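Local coordinates for Acarbose/maltose binding protein GacH (Streptomyces glaucescens, PDB 3K01), which binds acarbose and an acarbose homolog as the solute receptor of an ABC transporter, and probably maltose as well, at residues V92-V95 / A96-S100; S126-E130 / G131-A135. All blocks are in the same frame, centred on the assembly; numbering follows the deposited sequence.

Overall arrangement
Both contacts are local and lie in series, with no nesting: contact 1 is complete before contact 2 begins, and their centres are about 9 Å apart. Strand 87-91 leads into helix 92-100, whose successive turns make up contact 1. The chain then passes through a loop and helix 121-125 to reach contact 2, where residues 126-135 close a tight beta hairpin of strand 128-129 and the start of strand 132-148. The hairpin lies against the helix: Tyr-129 CD1 is 3.6 Å from Ala-96 CB, and Ser-126 meets Val-92 and Val-95. Contact 1 stays within the helix; the packing of Tyr-129 and Ser-126 on it ties the two together, while Ala-135 packs against strand 293-302.

Contact 1 of 2, residues V92-V95 / A96-S100; sequences VAWV and ADFAS
Trp-94 and Phe-98, one helical turn apart, leave the helix on the same side and run alongside each other. Their rings meet obliquely, with planes at 54°, and the closest approach is from Trp-94 CE3 to Phe-98 CZ at 3.8 Å. The phenyl ring also receives a CH-pi contact: Trp-94 CB stands over one face, 4.2 Å from the centroid of the Phe-98 ring and displaced toward its rim. Both side chains hold CG anti to the carbonyl carbon (chi1 -64° for Trp-94, -65° for Phe-98), which sends them off the helix in the same sense. The backbone beneath them is firmly bonded, Phe-98 N donating to Trp-94 O at 2.8 Å in an almost straight line. Val-95 repeats the pattern one residue on, its carbonyl O accepting from Ala-99 N at 2.8 Å and also lying 3.2 Å from Ala-99 CB, while its side chain rests on Thr-90 of strand 87-91. Toward the start of the helix the ladder is slacker: one residue before the Trp-94 bond, Asp-97 N reaches Ala-93 O in a weak bond of 3.4 Å, and one further back a water bridges Val-92 O and Ala-96 N. The carboxylate of Asp-97 is held from outside, by a salt bridge to Lys-75 and a hydrogen bond from Asn-71. Trp-94 meets Trp-298 edge-to-face and Phe-98 packs near Phe-74. These are i to i+4 contacts of a short alpha helix after strand 87-91, which pairs in parallel with strand 28-34, as in the alpha/beta lobes of type II periplasmic binding proteins.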
ATOM      1  N   VAL A  92      -4.067   3.361   5.137  1.00  8.25           N
ATOM      2  CA  VAL A  92      -5.351   3.058   4.513  1.00  8.52           C
ATOM      3  C   VAL A  92      -6.216   2.078   5.331  1.00  8.19           C
ATOM      4  O   VAL A  92      -7.431   2.267   5.435  1.00  8.93           O
ATOM      5  CB  VAL A  92      -5.231   2.587   3.057  1.00  8.75           C
ATOM      6  CG1 VAL A  92      -4.763   3.726   2.134  1.00  9.85           C
ATOM      7  CG2 VAL A  92      -4.339   1.335   2.894  1.00 10.30           C
ATOM      8  N   ALA A  93      -5.618   1.037   5.901  1.00  8.04           N
ATOM      9  CA  ALA A  93      -6.378   0.053   6.698  1.00  8.83           C
ATOM     10  C   ALA A  93      -6.778   0.624   8.056  1.00  8.44           C
ATOM     11  O   ALA A  93      -7.721   0.140   8.698  1.00  9.15           O
ATOM     12  CB  ALA A  93      -5.570  -1.232   6.908  1.00  9.78           C
ATOM     13  N   TRP A  94      -6.068   1.648   8.522  1.00  7.77           N
ATOM     14  CA  TRP A  94      -6.338   2.193   9.853  1.00  7.89           C
ATOM     15  C   TRP A  94      -7.624   3.016   9.865  1.00  8.60           C
ATOM     16  O   TRP A  94      -8.166   3.244  10.949  1.00  8.12           O
ATOM     17  CB  TRP A  94      -5.200   3.058  10.377  1.00  8.07           C
ATOM     18  CG  TRP A  94      -3.898   2.367  10.612  1.00  7.98           C
ATOM     19  CD1 TRP A  94      -3.581   1.059  10.353  1.00  9.58           C
ATOM     20  CD2 TRP A  94      -2.708   3.005  11.071  1.00  8.93           C
ATOM     21  NE1 TRP A  94      -2.251   0.851  10.661  1.00 10.31           N
ATOM     22  CE2 TRP A  94      -1.698   2.027  11.109  1.00  9.76           C
ATOM     23  CE3 TRP A  94      -2.400   4.316  11.469  1.00  9.35           C
ATOM     24  CZ2 TRP A  94      -0.383   2.325  11.505  1.00 11.10           C
ATOM     25  CZ3 TRP A  94      -1.097   4.609  11.876  1.00  8.92           C
ATOM     26  CH2 TRP A  94      -0.115   3.607  11.894  1.00  9.94           C
ATOM     27  N   VAL A  95      -8.104   3.488   8.716  1.00  7.74           N
ATOM     28  CA  VAL A  95      -9.351   4.247   8.711  1.00  7.97           C
ATOM     29  C   VAL A  95     -10.474   3.401   9.291  1.00  7.80           C
ATOM     30  O   VAL A  95     -11.133   3.840  10.243  1.00  8.27           O
ATOM     31  CB  VAL A  95      -9.698   4.750   7.309  1.00  7.89           C
ATOM     32  CG1 VAL A  95     -11.044   5.498   7.335  1.00  9.66           C
ATOM     33  CG2 VAL A  95      -8.601   5.667   6.803  1.00  8.90           C
ATOM     34  N   ALA A  96     -10.697   2.210   8.755  1.00  7.94           N
ATOM     35  CA  ALA A  96     -11.756   1.351   9.277  1.00  7.72           C
ATOM     36  C   ALA A  96     -11.426   0.859  10.682  1.00  9.24           C
ATOM     37  O   ALA A  96     -12.330   0.727  11.511  1.00  8.82           O
ATOM     38  CB  ALA A  96     -11.995   0.193   8.364  1.00  8.36           C
ATOM     39  N   ASP A  97     -10.151   0.614  10.969  1.00  8.25           N
ATOM     40  CA  ASP A  97      -9.710   0.188  12.301  1.00  9.13           C
ATOM     41  C   ASP A  97     -10.181   1.252  13.312  1.00  8.85           C
ATOM     42  O   ASP A  97     -10.955   0.964  14.244  1.00  9.45           O
ATOM     43  CB  ASP A  97      -8.177   0.019  12.280  1.00  9.22           C
ATOM     44  CG  ASP A  97      -7.602  -0.560  13.549  1.00 11.63           C
ATOM     45  OD1 ASP A  97      -8.377  -0.992  14.431  1.00 13.44           O
ATOM     46  OD2 ASP A  97      -6.356  -0.569  13.617  1.00 12.11           O
ATOM     47  N   PHE A  98      -9.753   2.493  13.138  1.00  8.00           N
ATOM     48  CA  PHE A  98     -10.083   3.550  14.112  1.00  7.86           C
ATOM     49  C   PHE A  98     -11.568   3.897  14.063  1.00  7.97           C
ATOM     50  O   PHE A  98     -12.163   4.160  15.109  1.00  8.30           O
ATOM     51  CB  PHE A  98      -9.282   4.809  13.800  1.00  7.69           C
ATOM     52  CG  PHE A  98      -7.776   4.682  13.958  1.00  7.54           C
ATOM     53  CD1 PHE A  98      -7.168   3.738  14.785  1.00  8.88           C
ATOM     54  CD2 PHE A  98      -6.982   5.583  13.294  1.00  8.11           C
ATOM     55  CE1 PHE A  98      -5.761   3.691  14.882  1.00  9.22           C
ATOM     56  CE2 PHE A  98      -5.588   5.547  13.388  1.00  8.04           C
ATOM     57  CZ  PHE A  98      -4.984   4.592  14.184  1.00  8.49           C
ATOM     58  N   ALA A  99     -12.182   3.928  12.885  1.00  7.85           N
ATOM     59  CA  ALA A  99     -13.601   4.317  12.816  1.00  8.22           C
ATOM     60  C   ALA A  99     -14.477   3.262  13.484  1.00  9.11           C
ATOM     61  O   ALA A  99     -15.504   3.612  14.108  1.00  9.26           O
ATOM     62  CB  ALA A  99     -14.035   4.552  11.389  1.00  9.01           C
ATOM     63  N   SER A 100     -14.107   1.992  13.343  1.00  8.49           N
ATOM     64  CA  SER A 100     -14.893   0.904  13.890  1.00  8.44           C
ATOM     65  C   SER A 100     -14.972   0.930  15.397  1.00  8.61           C
ATOM     66  O   SER A 100     -15.859   0.265  15.959  1.00  9.08           O
ATOM     67  CB  SER A 100     -14.346  -0.457  13.451  1.00  8.98           C
ATOM     68  OG  SER A 100     -13.130  -0.735  14.127  1.00  8.70           O
TER
HETATM   69  O   HOH W   1      -9.793   1.224   6.247  1.00  8.31           O

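Contact 2 of 2, residues S126-E130 / G131-A135; sequences STRYE and GKTYA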
ATOM      1  N   SER A 126     -10.723   4.175   0.149  1.00  7.44           N
ATOM      2  CA  SER A 126     -10.066   3.851   1.421  1.00  7.85           C
ATOM      3  C   SER A 126     -10.488   4.803   2.556  1.00  7.66           C
ATOM      4  O   SER A 126     -10.222   4.515   3.719  1.00  8.65           O
ATOM      5  CB  SER A 126      -8.537   3.919   1.291  1.00  8.16           C
ATOM      6  OG  SER A 126      -8.058   5.266   1.252  1.00  8.18           O
ATOM      7  N   THR A 127     -11.145   5.924   2.217  1.00  7.89           N
ATOM      8  CA  THR A 127     -11.569   6.881   3.252  1.00  8.42           C
ATOM      9  C   THR A 127     -12.932   6.560   3.846  1.00  9.48           C
ATOM     10  O   THR A 127     -13.356   7.241   4.780  1.00 10.18           O
ATOM     11  CB  THR A 127     -11.615   8.329   2.696  1.00  9.38           C
ATOM     12  OG1 THR A 127     -12.700   8.458   1.781  1.00  9.48           O
ATOM     13  CG2 THR A 127     -10.284   8.748   2.062  1.00  9.86           C
ATOM     14  N   ARG A 128     -13.613   5.543   3.330  1.00  9.44           N
ATOM     15  CA  ARG A 128     -15.007   5.267   3.714  1.00 10.47           C
ATOM     16  C   ARG A 128     -15.115   4.025   4.564  1.00 10.88           C
ATOM     17  O   ARG A 128     -14.393   3.033   4.333  1.00 11.13           O
ATOM     18  CB  ARG A 128     -15.887   5.095   2.476  1.00 11.62           C
ATOM     19  CG  ARG A 128     -15.775   6.201   1.462  1.00 15.95           C
ATOM     20  CD  ARG A 128     -16.934   7.108   1.469  1.00 20.96           C
ATOM     21  NE  ARG A 128     -18.205   6.441   1.204  1.00 21.99           N
ATOM     22  CZ  ARG A 128     -19.362   6.967   1.575  1.00 22.96           C
ATOM     23  NH1 ARG A 128     -19.371   8.140   2.207  1.00 22.99           N
ATOM     24  NH2 ARG A 128     -20.500   6.334   1.323  1.00 23.09           N
ATOM     25  N   TYR A 129     -16.052   4.062   5.496  1.00  9.77           N
ATOM     26  CA  TYR A 129     -16.306   2.927   6.378  1.00 10.85           C
ATOM     27  C   TYR A 129     -17.802   2.905   6.606  1.00 11.54           C
ATOM     28  O   TYR A 129     -18.364   3.884   7.098  1.00 11.63           O
ATOM     29  CB  TYR A 129     -15.560   3.061   7.703  1.00 10.86           C
ATOM     30  CG  TYR A 129     -15.893   1.955   8.696  1.00 10.92           C
ATOM     31  CD1 TYR A 129     -15.523   0.635   8.464  1.00 10.40           C
ATOM     32  CD2 TYR A 129     -16.595   2.237   9.865  1.00 11.05           C
ATOM     33  CE1 TYR A 129     -15.845  -0.357   9.370  1.00 12.75           C
ATOM     34  CE2 TYR A 129     -16.907   1.252  10.778  1.00 11.94           C
ATOM     35  CZ  TYR A 129     -16.530  -0.051  10.513  1.00 12.09           C
ATOM     36  OH  TYR A 129     -16.814  -1.056  11.415  1.00 13.66           O
ATOM     37  N   GLU A 130     -18.427   1.799   6.173  1.00 12.22           N
ATOM     38  CA  GLU A 130     -19.864   1.560   6.336  1.00 14.48           C
ATOM     39  C   GLU A 130     -20.682   2.776   5.922  1.00 14.40           C
ATOM     40  O   GLU A 130     -21.547   3.252   6.659  1.00 15.84           O
ATOM     41  CB  GLU A 130     -20.145   1.130   7.773  1.00 15.72           C
ATOM     42  CG  GLU A 130     -19.444  -0.181   8.082  1.00 18.62           C
ATOM     43  CD  GLU A 130     -19.834  -0.816   9.393  1.00 22.88           C
ATOM     44  OE1 GLU A 130     -20.308  -0.113  10.309  1.00 24.50           O
ATOM     45  OE2 GLU A 130     -19.623  -2.048   9.510  1.00 23.78           O
ATOM     46  N   GLY A 131     -20.388   3.263   4.728  1.00 13.94           N
ATOM     47  CA  GLY A 131     -21.210   4.291   4.106  1.00 14.24           C
ATOM     48  C   GLY A 131     -20.953   5.707   4.582  1.00 13.09           C
ATOM     49  O   GLY A 131     -21.701   6.612   4.178  1.00 14.67           O
ATOM     50  N   LYS A 132     -19.920   5.937   5.409  1.00 12.30           N
ATOM     51  CA  LYS A 132     -19.542   7.301   5.816  1.00 11.67           C
ATOM     52  C   LYS A 132     -18.069   7.545   5.542  1.00 10.81           C
ATOM     53  O   LYS A 132     -17.283   6.601   5.462  1.00 10.30           O
ATOM     54  CB  LYS A 132     -19.847   7.565   7.286  1.00 12.31           C
ATOM     55  CG  LYS A 132     -21.357   7.581   7.606  1.00 14.35           C
ATOM     56  CD  LYS A 132     -21.612   7.832   9.072  1.00 19.00           C
ATOM     57  CE  LYS A 132     -23.105   7.913   9.377  1.00 22.83           C
ATOM     58  NZ  LYS A 132     -23.301   7.865  10.852  1.00 25.74           N
ATOM     59  N   THR A 133     -17.691   8.808   5.395  1.00  9.93           N
ATOM     60  CA  THR A 133     -16.303   9.177   5.093  1.00  8.86           C
ATOM     61  C   THR A 133     -15.620   9.594   6.385  1.00  8.54           C
ATOM     62  O   THR A 133     -16.140  10.450   7.134  1.00  9.22           O
ATOM     63  CB  THR A 133     -16.301  10.361   4.125  1.00  8.82           C
ATOM     64  OG1 THR A 133     -17.069  10.006   2.972  1.00 10.17           O
ATOM     65  CG2 THR A 133     -14.884  10.711   3.698  1.00  9.43           C
ATOM     66  N   TYR A 134     -14.447   9.004   6.672  1.00  7.31           N
ATOM     67  CA  TYR A 134     -13.703   9.289   7.880  1.00  7.68           C
ATOM     68  C   TYR A 134     -12.277   9.761   7.625  1.00  7.40           C
ATOM     69  O   TYR A 134     -11.457   9.801   8.549  1.00  8.11           O
ATOM     70  CB  TYR A 134     -13.674   8.055   8.794  1.00  7.93           C
ATOM     71  CG  TYR A 134     -15.026   7.679   9.341  1.00  7.72           C
ATOM     72  CD1 TYR A 134     -15.511   8.305  10.489  1.00  7.90           C
ATOM     73  CD2 TYR A 134     -15.803   6.700   8.735  1.00  9.30           C
ATOM     74  CE1 TYR A 134     -16.761   7.963  11.011  1.00  9.78           C
ATOM     75  CE2 TYR A 134     -17.046   6.368   9.241  1.00  9.91           C
ATOM     76  CZ  TYR A 134     -17.500   6.982  10.371  1.00  9.63           C
ATOM     77  OH  TYR A 134     -18.752   6.647  10.884  1.00 13.19           O
ATOM     78  N   ALA A 135     -11.963  10.094   6.383  1.00  7.00           N
ATOM     79  CA  ALA A 135     -10.609  10.556   6.079  1.00  7.24           C
ATOM     80  C   ALA A 135     -10.622  11.290   4.767  1.00  7.14           C
ATOM     81  O   ALA A 135     -11.611  11.251   4.037  1.00  7.57           O
ATOM     82  CB  ALA A 135      -9.605   9.361   6.024  1.00  7.85           C
TER
HETATM   83  O   HOH W   2     -12.253  11.674   1.388  1.00 12.91           O
HETATM   84  O   HOH W   3     -21.775   9.206   2.320  1.00 28.42           O
HETATM   85  O   HOH W   4     -19.955   4.488   9.330  1.00 20.78           O
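Tyr-129 O is gripped by Lys-132 N at 3.1 Å and by a water at 2.8 Å that also bonds to Tyr-134 OH. The amide of Lys-132 comes from well above the carbonyl plane, 56° out of it, as the chain folds back through a type I' turn with Glu-130 and Gly-131 at its corners, both with positive phi. The return bond, Tyr-129 N to Lys-132 O at 2.8 Å, completes the hydrogen-bonded pair. Further along, Tyr-134 N donates to Thr-127 O at 2.8 Å. On the face that carries Arg-128 and Thr-133, the arginine chain bends at chi2 and chi3 (-105° and -59°) and brings its guanidinium back over the turn. NH1 of Arg-128 then donates to Thr-133 OG1 at 3.1 Å, within the guanidinium plane, and a water joins the same NH1 to Gly-131 O. Tyr-129 and Lys-132 occupy the other face; Tyr-129 CB rests on Tyr-134 CD2 at 3.8 Å, and Glu-130 CG sits over the centre of the Tyr-129 ring. At the end of the hairpin away from the turn, Thr-127 CB meets Ala-135 CB at 4.0 Å, and Thr-127 OG1 bonds to Ala-124 O. The Tyr-129 side chain packs on helix 92-100, Asp-108 accepts from Thr-133 N, and Ala-135 meets Asn-299 and Ser-301 of strand 293-302.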